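Local structure of protein yahD a copper inducible hydrolase (Lactococcus lactis subsp. lactis, 3OG9) at residues L22-T25 / H30-V33; S47-I52 / G56-F61; I131-M136 / Q195-A200. The protein is a copper-inducible protein of the alpha/beta hydrolase fold that probably acts as a hydrolase and binds D-malate in its pocket. One frame throughout, in Å; residues are numbered along the deposited sequence.

Contact 1 of 3, residues L22-T25 / H30-V33; sequences LHST and HQLV. With MLT (D-malate), chain C.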
loop_
_atom_site.group_PDB
_atom_site.type_symbol
_atom_site.label_atom_id
_atom_site.label_comp_id
_atom_site.label_asym_id
_atom_site.label_seq_id
_atom_site.Cartn_x
_atom_site.Cartn_y
_atom_site.Cartn_z
ATOM N N LEU A 22 1.729 3.971 -3.958
ATOM C CA LEU A 22 2.009 4.658 -2.716
ATOM C C LEU A 22 3.453 4.389 -2.358
ATOM O O LEU A 22 3.872 3.240 -2.267
ATOM C CB LEU A 22 1.037 4.201 -1.623
ATOM C CG LEU A 22 -0.447 4.412 -1.965
ATOM C CD1 LEU A 22 -1.324 3.675 -1.002
ATOM C CD2 LEU A 22 -0.777 5.922 -1.957
ATOM N N HIS A 23 4.202 5.474 -2.195
ATOM C CA HIS A 23 5.676 5.438 -1.990
ATOM C C HIS A 23 6.123 5.127 -0.555
ATOM O O HIS A 23 5.313 5.169 0.377
ATOM C CB HIS A 23 6.297 6.784 -2.458
ATOM C CG HIS A 23 5.812 7.986 -1.688
ATOM N ND1 HIS A 23 6.228 8.265 -0.401
ATOM C CD2 HIS A 23 4.934 8.962 -2.015
ATOM C CE1 HIS A 23 5.633 9.366 0.025
ATOM N NE2 HIS A 23 4.853 9.814 -0.938
ATOM N N SER A 24 7.410 4.799 -0.385
ATOM C CA SER A 24 7.974 4.577 0.943
ATOM C C SER A 24 8.346 5.907 1.575
ATOM O O SER A 24 8.254 6.948 0.947
ATOM C CB SER A 24 9.260 3.725 0.839
ATOM O OG SER A 24 10.210 4.444 0.050
ATOM N N THR A 25 8.829 5.861 2.818
ATOM C CA THR A 25 9.325 7.065 3.473
ATOM C C THR A 25 10.455 7.630 2.658
ATOM O O THR A 25 11.393 6.915 2.285
ATOM C CB THR A 25 9.819 6.750 4.900
ATOM O OG1 THR A 25 8.726 6.264 5.684
ATOM C CG2 THR A 25 10.375 8.005 5.585
ATOM N N HIS A 30 6.835 9.686 -8.136
ATOM C CA HIS A 30 7.520 9.000 -9.236
ATOM C C HIS A 30 8.229 7.698 -8.857
ATOM O O HIS A 30 8.615 6.931 -9.732
ATOM C CB HIS A 30 8.520 9.950 -9.925
ATOM C CG HIS A 30 7.858 11.091 -10.621
ATOM N ND1 HIS A 30 7.723 12.333 -10.045
ATOM C CD2 HIS A 30 7.274 11.169 -11.837
ATOM C CE1 HIS A 30 7.104 13.140 -10.886
ATOM N NE2 HIS A 30 6.822 12.456 -11.980
ATOM N N GLN A 31 8.408 7.463 -7.563
ATOM C CA GLN A 31 9.226 6.357 -7.083
ATOM C C GLN A 31 8.837 5.007 -7.723
ATOM O O GLN A 31 9.694 4.254 -8.148
ATOM C CB GLN A 31 9.094 6.239 -5.552
ATOM C CG GLN A 31 9.943 5.079 -4.977
ATOM C CD GLN A 31 9.825 4.932 -3.493
ATOM O OE1 GLN A 31 8.736 4.666 -2.969
ATOM N NE2 GLN A 31 10.967 5.073 -2.786
ATOM N N LEU A 32 7.539 4.705 -7.755
ATOM C CA LEU A 32 7.092 3.331 -8.073
ATOM C C LEU A 32 6.641 3.158 -9.503
ATOM O O LEU A 32 6.233 2.065 -9.898
ATOM C CB LEU A 32 5.982 2.884 -7.099
ATOM C CG LEU A 32 6.492 2.645 -5.658
ATOM C CD1 LEU A 32 5.360 2.300 -4.696
ATOM C CD2 LEU A 32 7.578 1.569 -5.622
ATOM N N VAL A 33 6.714 4.230 -10.289
ATOM C CA VAL A 33 6.154 4.225 -11.631
ATOM C C VAL A 33 6.691 3.128 -12.545
ATOM O O VAL A 33 5.888 2.371 -13.108
ATOM C CB VAL A 33 6.205 5.627 -12.302
ATOM C CG1 VAL A 33 5.824 5.535 -13.797
ATOM C CG2 VAL A 33 5.308 6.573 -11.547
HETATM C C1 MLT C . 5.782 3.484 8.560
HETATM O O1 MLT C . 5.913 4.656 9.006
HETATM O O2 MLT C . 4.839 3.201 7.780
HETATM C C2 MLT C . 6.747 2.398 8.981
HETATM O O3 MLT C . 7.689 2.868 9.929
HETATM C C3 MLT C . 7.455 1.774 7.778
HETATM C C4 MLT C . 8.394 2.725 7.073
HETATM O O4 MLT C . 9.449 2.243 6.607
HETATM O O5 MLT C . 8.172 3.954 6.911
#

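Contact 2 of 3, residues S47-I52 / G56-F61; sequences SIRGRI and GVNRYF. With MLT (D-malate), chain C.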
loop_
_atom_site.group_PDB
_atom_site.type_symbol
_atom_site.label_atom_id
_atom_site.label_comp_id
_atom_site.label_asym_id
_atom_site.label_seq_id
_atom_site.Cartn_x
_atom_site.Cartn_y
_atom_site.Cartn_z
ATOM N N SER A 47 -0.629 7.869 -9.040
ATOM C CA SER A 47 0.386 7.833 -7.965
ATOM C C SER A 47 0.314 9.125 -7.190
ATOM O O SER A 47 0.530 10.179 -7.762
ATOM C CB SER A 47 1.783 7.668 -8.585
ATOM O OG SER A 47 2.774 7.511 -7.574
ATOM N N ILE A 48 0.007 9.054 -5.890
ATOM C CA ILE A 48 -0.244 10.248 -5.079
ATOM C C ILE A 48 0.808 10.384 -3.949
ATOM O O ILE A 48 1.017 9.423 -3.187
ATOM C CB ILE A 48 -1.678 10.192 -4.437
ATOM C CG1 ILE A 48 -2.782 10.164 -5.513
ATOM C CG2 ILE A 48 -1.907 11.377 -3.450
ATOM C CD1 ILE A 48 -4.147 9.719 -4.963
ATOM N N ARG A 49 1.446 11.558 -3.848
ATOM C CA ARG A 49 2.452 11.820 -2.815
ATOM C C ARG A 49 1.797 12.012 -1.446
ATOM O O ARG A 49 0.752 12.626 -1.342
ATOM C CB ARG A 49 3.281 13.078 -3.149
ATOM C CG ARG A 49 4.580 13.228 -2.298
ATOM C CD ARG A 49 5.104 14.648 -2.348
ATOM N NE ARG A 49 5.551 14.996 -3.693
ATOM C CZ ARG A 49 6.131 16.145 -4.031
ATOM N NH1 ARG A 49 6.354 17.087 -3.118
ATOM N NH2 ARG A 49 6.500 16.349 -5.288
ATOM N N GLY A 50 2.434 11.502 -0.403
ATOM C CA GLY A 50 1.998 11.750 0.965
ATOM C C GLY A 50 2.122 13.240 1.276
ATOM O O GLY A 50 2.956 13.948 0.700
ATOM N N ARG A 51 1.293 13.717 2.196
ATOM C CA ARG A 51 1.228 15.147 2.523
ATOM C C ARG A 51 2.196 15.563 3.639
ATOM O O ARG A 51 2.392 16.755 3.855
ATOM C CB ARG A 51 -0.181 15.500 2.962
ATOM C CG ARG A 51 -1.179 15.511 1.839
ATOM C CD ARG A 51 -2.365 16.411 2.206
ATOM N NE ARG A 51 -3.022 16.009 3.448
ATOM C CZ ARG A 51 -4.083 16.640 3.936
ATOM N NH1 ARG A 51 -4.588 17.664 3.262
ATOM N NH2 ARG A 51 -4.631 16.263 5.073
ATOM N N ILE A 52 2.775 14.590 4.343
ATOM C CA ILE A 52 3.730 14.828 5.442
ATOM C C ILE A 52 5.171 14.998 4.937
ATOM O O ILE A 52 5.673 14.164 4.181
ATOM C CB ILE A 52 3.628 13.696 6.507
ATOM C CG1 ILE A 52 2.168 13.521 7.003
ATOM C CG2 ILE A 52 4.591 13.909 7.682
ATOM C CD1 ILE A 52 1.484 14.794 7.499
ATOM N N GLY A 56 11.806 17.558 5.327
ATOM C CA GLY A 56 11.950 17.205 3.912
ATOM C C GLY A 56 11.876 15.710 3.566
ATOM O O GLY A 56 12.221 15.328 2.453
ATOM N N VAL A 57 11.435 14.869 4.506
ATOM C CA VAL A 57 11.186 13.430 4.230
ATOM C C VAL A 57 9.701 13.173 3.916
ATOM O O VAL A 57 8.876 13.313 4.787
ATOM C CB VAL A 57 11.612 12.578 5.443
ATOM C CG1 VAL A 57 11.438 11.143 5.148
ATOM C CG2 VAL A 57 13.097 12.863 5.816
ATOM N N ASN A 58 9.355 12.820 2.682
ATOM C CA ASN A 58 7.945 12.589 2.334
ATOM C C ASN A 58 7.405 11.365 3.067
ATOM O O ASN A 58 8.084 10.343 3.107
ATOM C CB ASN A 58 7.784 12.386 0.815
ATOM C CG ASN A 58 8.106 13.627 0.019
ATOM O OD1 ASN A 58 8.005 14.750 0.525
ATOM N ND2 ASN A 58 8.444 13.441 -1.252
ATOM N N ARG A 59 6.197 11.469 3.618
ATOM C CA ARG A 59 5.525 10.356 4.334
ATOM C C ARG A 59 4.016 10.533 4.233
ATOM O O ARG A 59 3.536 11.637 3.954
ATOM C CB ARG A 59 5.879 10.355 5.836
ATOM C CG ARG A 59 7.237 9.785 6.221
ATOM C CD ARG A 59 7.401 9.793 7.752
ATOM N NE ARG A 59 6.254 9.134 8.355
ATOM C CZ ARG A 59 6.149 7.818 8.539
ATOM N NH1 ARG A 59 7.144 7.008 8.218
ATOM N NH2 ARG A 59 5.038 7.309 9.048
ATOM N N TYR A 60 3.266 9.465 4.505
ATOM C CA TYR A 60 1.796 9.552 4.518
ATOM C C TYR A 60 1.177 9.958 5.841
ATOM O O TYR A 60 0.032 10.405 5.867
ATOM C CB TYR A 60 1.168 8.249 4.035
ATOM C CG TYR A 60 1.359 8.082 2.563
ATOM C CD1 TYR A 60 0.512 8.720 1.651
ATOM C CD2 TYR A 60 2.461 7.342 2.068
ATOM C CE1 TYR A 60 0.731 8.596 0.279
ATOM C CE2 TYR A 60 2.669 7.212 0.692
ATOM C CZ TYR A 60 1.803 7.819 -0.181
ATOM O OH TYR A 60 2.021 7.697 -1.540
ATOM N N PHE A 61 1.905 9.813 6.940
ATOM C CA PHE A 61 1.364 10.183 8.268
ATOM C C PHE A 61 2.530 10.388 9.220
ATOM O O PHE A 61 3.655 9.986 8.929
ATOM C CB PHE A 61 0.348 9.121 8.800
ATOM C CG PHE A 61 0.977 7.806 9.122
ATOM C CD1 PHE A 61 1.554 7.584 10.378
ATOM C CD2 PHE A 61 1.073 6.819 8.156
ATOM C CE1 PHE A 61 2.189 6.384 10.682
ATOM C CE2 PHE A 61 1.721 5.591 8.455
ATOM C CZ PHE A 61 2.267 5.373 9.738
HETATM C C1 MLT C . 5.782 3.484 8.560
HETATM O O1 MLT C . 5.913 4.656 9.006
HETATM O O2 MLT C . 4.839 3.201 7.780
HETATM C C2 MLT C . 6.747 2.398 8.981
HETATM O O3 MLT C . 7.689 2.868 9.929
HETATM C C3 MLT C . 7.455 1.774 7.778
HETATM C C4 MLT C . 8.394 2.725 7.073
HETATM O O4 MLT C . 9.449 2.243 6.607
HETATM O O5 MLT C . 8.172 3.954 6.911
HETATM O O HOH W 1 5.341 15.171 1.178
HETATM O O HOH W 2 -0.595 12.105 3.681
#

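Contact 3 of 3, residues I131-M136 / Q195-A200; sequences IAFHGM and QEEVLA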
loop_
_atom_site.group_PDB
_atom_site.type_symbol
_atom_site.label_atom_id
_atom_site.label_comp_id
_atom_site.label_asym_id
_atom_site.label_seq_id
_atom_site.Cartn_x
_atom_site.Cartn_y
_atom_site.Cartn_z
ATOM N N ILE A 131 -1.039 -5.128 -3.489
ATOM C CA ILE A 131 0.307 -5.655 -3.521
ATOM C C ILE A 131 1.065 -4.770 -2.545
ATOM O O ILE A 131 1.252 -3.563 -2.802
ATOM C CB ILE A 131 0.896 -5.551 -4.955
ATOM C CG1 ILE A 131 0.114 -6.501 -5.877
ATOM C CG2 ILE A 131 2.424 -5.918 -4.985
ATOM C CD1 ILE A 131 0.429 -6.429 -7.354
ATOM N N ALA A 132 1.478 -5.354 -1.414
ATOM C CA ALA A 132 2.158 -4.576 -0.347
ATOM C C ALA A 132 3.575 -5.085 -0.175
ATOM O O ALA A 132 3.757 -6.187 0.318
ATOM C CB ALA A 132 1.422 -4.729 0.980
ATOM N N PHE A 133 4.570 -4.304 -0.581
ATOM C CA PHE A 133 5.969 -4.685 -0.355
ATOM C C PHE A 133 6.471 -4.185 0.976
ATOM O O PHE A 133 6.462 -2.972 1.236
ATOM C CB PHE A 133 6.873 -4.175 -1.469
ATOM C CG PHE A 133 6.492 -4.670 -2.855
ATOM C CD1 PHE A 133 6.662 -6.008 -3.212
ATOM C CD2 PHE A 133 5.992 -3.783 -3.820
ATOM C CE1 PHE A 133 6.310 -6.464 -4.520
ATOM C CE2 PHE A 133 5.643 -4.235 -5.125
ATOM C CZ PHE A 133 5.803 -5.560 -5.467
ATOM N N HIS A 134 6.886 -5.124 1.821
ATOM C CA HIS A 134 7.420 -4.828 3.153
ATOM C C HIS A 134 6.490 -3.981 4.020
ATOM O O HIS A 134 6.912 -3.000 4.667
ATOM C CB HIS A 134 8.840 -4.244 3.032
ATOM C CG HIS A 134 9.744 -5.172 2.301
ATOM N ND1 HIS A 134 10.145 -6.370 2.844
ATOM C CD2 HIS A 134 10.209 -5.154 1.030
ATOM C CE1 HIS A 134 10.842 -7.044 1.945
ATOM N NE2 HIS A 134 10.902 -6.324 0.840
ATOM N N GLY A 135 5.229 -4.415 4.045
ATOM C CA GLY A 135 4.208 -3.803 4.865
ATOM C C GLY A 135 4.164 -4.383 6.282
ATOM O O GLY A 135 4.817 -5.409 6.611
ATOM N N MET A 136 3.348 -3.739 7.123
ATOM C CA MET A 136 3.216 -4.120 8.508
ATOM C C MET A 136 1.890 -3.657 9.053
ATOM O O MET A 136 1.206 -2.855 8.425
ATOM C CB MET A 136 4.344 -3.479 9.322
ATOM C CG MET A 136 4.242 -1.935 9.464
ATOM S SD MET A 136 5.813 -1.250 10.023
ATOM C CE MET A 136 6.045 -2.188 11.488
ATOM N N GLN A 195 14.322 -6.948 -6.716
ATOM C CA GLN A 195 13.880 -7.268 -8.082
ATOM C C GLN A 195 13.045 -8.539 -8.073
ATOM O O GLN A 195 12.094 -8.678 -8.845
ATOM C CB GLN A 195 15.090 -7.388 -9.044
ATOM C CG GLN A 195 15.777 -5.986 -9.262
ATOM C CD GLN A 195 17.046 -5.967 -10.144
ATOM O OE1 GLN A 195 18.136 -5.559 -9.696
ATOM N NE2 GLN A 195 16.891 -6.339 -11.401
ATOM N N GLU A 196 13.419 -9.484 -7.220
ATOM C CA GLU A 196 12.761 -10.793 -7.184
ATOM C C GLU A 196 11.351 -10.673 -6.608
ATOM O O GLU A 196 10.425 -11.353 -7.068
ATOM C CB GLU A 196 13.578 -11.807 -6.363
ATOM C CG GLU A 196 14.942 -12.180 -6.996
ATOM C CD GLU A 196 16.064 -11.119 -6.786
ATOM O OE1 GLU A 196 15.872 -10.113 -6.053
ATOM O OE2 GLU A 196 17.163 -11.308 -7.369
ATOM N N GLU A 197 11.167 -9.815 -5.614
ATOM C CA GLU A 197 9.784 -9.715 -5.092
ATOM C C GLU A 197 8.854 -9.028 -6.078
ATOM O O GLU A 197 7.675 -9.354 -6.142
ATOM C CB GLU A 197 9.707 -9.073 -3.702
ATOM C CG GLU A 197 9.995 -7.584 -3.641
ATOM C CD GLU A 197 10.141 -7.131 -2.176
ATOM O OE1 GLU A 197 11.269 -7.074 -1.670
ATOM O OE2 GLU A 197 9.110 -6.898 -1.516
ATOM N N VAL A 198 9.385 -8.082 -6.845
ATOM C CA VAL A 198 8.612 -7.445 -7.914
ATOM C C VAL A 198 8.195 -8.424 -9.047
ATOM O O VAL A 198 7.029 -8.409 -9.517
ATOM C CB VAL A 198 9.334 -6.197 -8.441
ATOM C CG1 VAL A 198 8.650 -5.645 -9.693
ATOM C CG2 VAL A 198 9.398 -5.178 -7.337
ATOM N N LEU A 199 9.119 -9.279 -9.474
ATOM C CA LEU A 199 8.745 -10.343 -10.423
ATOM C C LEU A 199 7.711 -11.327 -9.846
ATOM O O LEU A 199 6.832 -11.808 -10.579
ATOM C CB LEU A 199 9.980 -11.077 -10.961
ATOM C CG LEU A 199 10.907 -10.183 -11.804
ATOM C CD1 LEU A 199 12.066 -11.007 -12.385
ATOM C CD2 LEU A 199 10.133 -9.510 -12.937
ATOM N N ALA A 200 7.825 -11.631 -8.556
ATOM C CA ALA A 200 6.877 -12.508 -7.879
ATOM C C ALA A 200 5.466 -11.890 -7.916
ATOM O O ALA A 200 4.450 -12.576 -8.149
ATOM C CB ALA A 200 7.319 -12.778 -6.457
#

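Contact 1 of 3, residues L22-T25 / H30-V33
Gln31 reaches across the loop with its side-chain amide and lays it against the backbone and hydroxyl of Ser24. CG stands anti to the backbone N (chi1 -180°) and the chain stays extended at chi2. The amide is held at both ends: Ser24 N donates to Gln31 OE1 at 2.9 Å, lying in the carbonyl plane on a lone pair, and Gln31 NE2 donates to Ser24 OG at 3.0 Å, in the plane of its own amide. The backbone N-H, which can only donate, fixes which end of the amide is the oxygen. CB of His23 packs on the same OE1 at 3.3 Å. The imidazole turns back on its own segment, where His23 ND1 donates to Ser24 O at 2.8 Å, nearly straight at 170°. Beside the amide, Leu32 sends CD1 against the carbonyl oxygen of Leu22, at the end of strand 19-22. One residue beyond Ser24, Thr25 OG1 donates to O5 of D-malate at 2.7 Å. In alpha/beta hydrolases the loop at this place commonly lends a backbone N-H to the oxyanion hole, probably here too. A neutral amide thus ties the turn ahead of helix 33-39 to the strand exit, satisfying a buried backbone N-H without bringing in charge.

Contact 2 of 3, residues S47-I52 / G56-F61
Tyr60 lays its ring under Gly50 and carries its hydroxyl to the end of strand 45-48. CG is anti to the carbonyl carbon (chi1 -72°), which swings the ring back beneath the 48-50 backbone, with Gly50 CA over one face, 3.8 Å from the centroid, a CH-pi contact. At the ring edge Tyr60 OH donates to Ile48 O at 2.6 Å, nearly along the C=O axis. His23 stacks on the same ring, and the backbone N of His23 is hydrogen-bonded to the same hydroxyl. A leucine here would probably leave Ile48 O without its donor and His23 without its stacking partner. There is no room for a side chain at Gly50, where a CB would run into Arg59 O. Further along, Ile52 and Arg59 form a single antiparallel hydrogen-bonded bridge, with Arg59 N to Ile52 O at 2.8 Å and Ile52 N to Arg59 O at 3.1 Å. Ile52 rests its CG1 on Phe61 CA at 3.7 Å. Asn58 lays its amide beside CD of Arg49, the two flat groups 21° apart, while Arg49 pairs with Glu29 and Asn58 ND2 with Gly27 O. The Arg59 chain bends at chi3 (52°), swinging the guanidinium back to let NE and NH2 both grip Phe61 O, NE at 2.8 Å. NH2 also lies over a face of the Phe61 ring. In this loop of the alpha/beta-hydrolase fold, backbone pairing and the Phe61 carbonyl therefore orient two N-H donors, NH1 and NH2 of Arg59, toward one oxygen, O1, of one carboxylate of D-malate, each at 2.8 Å.

Contact 3 of 3, residues I131-M136 / Q195-A200
Strand 129-133 ends at Phe133 and the chain bends out of it at His134, whose backbone takes positive phi, while 195-200 is the opening part of helix 195-208. The nearest CA atoms are those of Phe133 and Glu197, 7.9 Å apart, and the gap is bridged from the strand side by side chains, CE1 of the Phe133 ring reaching the helix backbone at Glu197 O (3.6 Å). The strand hydrogen-bonds to its sheet neighbours 105-109 and 151-156; the helix, last of this alpha/beta-hydrolase fold, packs over that central sheet. Glu197 carries the contact. Its CG sits between the backbone N and the carbonyl carbon (chi1 71°), and the chain beyond is extended, which projects the carboxylate from the helix toward the end of the strand. His134 NE2 donates to Glu197 OE1 at 2.6 Å, using the syn lone pair of the oxygen and approaching 18° out of the ring plane; ring and carboxylate are steeply inclined, 68° apart. The other oxygen, OE2, is hydrogen-bonded to Ser155 OG of strand 151-156 and lies 3.1 Å from CD1 of Phe133. Ser155 OG is also hydrogen-bonded to His134 N, a second link between the two partners. The Phe133 ring runs on along the helix: its CD1 meets Glu197 CG at 3.7 Å, and its CZ touches Val198 CG2 at 4.1 Å, the two side chains crossing at about a right angle. Ile39 of helix 33-39 touches both Phe133 and Val198. At the other end the side chain of His134 lies about 4 Å from that of His191, which binds malate and is probably the triad histidine. The buried carboxylate has a histidine N-H and a serine hydroxyl among its partners. A histidine-carboxylate bond beside an apolar Phe133-Val198 contact fastens the C-terminal helix to the strand end next to the malate site.

How the contacts relate
Contacts 1 and 3 are buried, while contact 2 is only partly so, with Arg51 exposed. Contacts 1 and 2 touch and face D-malate together: the backbone N of His23 meets Tyr60 OH and its NE2 meets Gly50 N, which bonds contact 1 directly to contact 2, and Thr25 and Arg59 both hold the ligand. Contact 3 stands apart, about 6 Å from contact 1 and about 8 Å from contact 2 at the nearest atoms, though it reaches the same sheet as contact 2. Chemistry follows place: a neutral amide bridge in contact 1, backbone pairing and an anion-binding arginine in contact 2, and a histidine-carboxylate bond with apolar packing between strand and helix in contact 3.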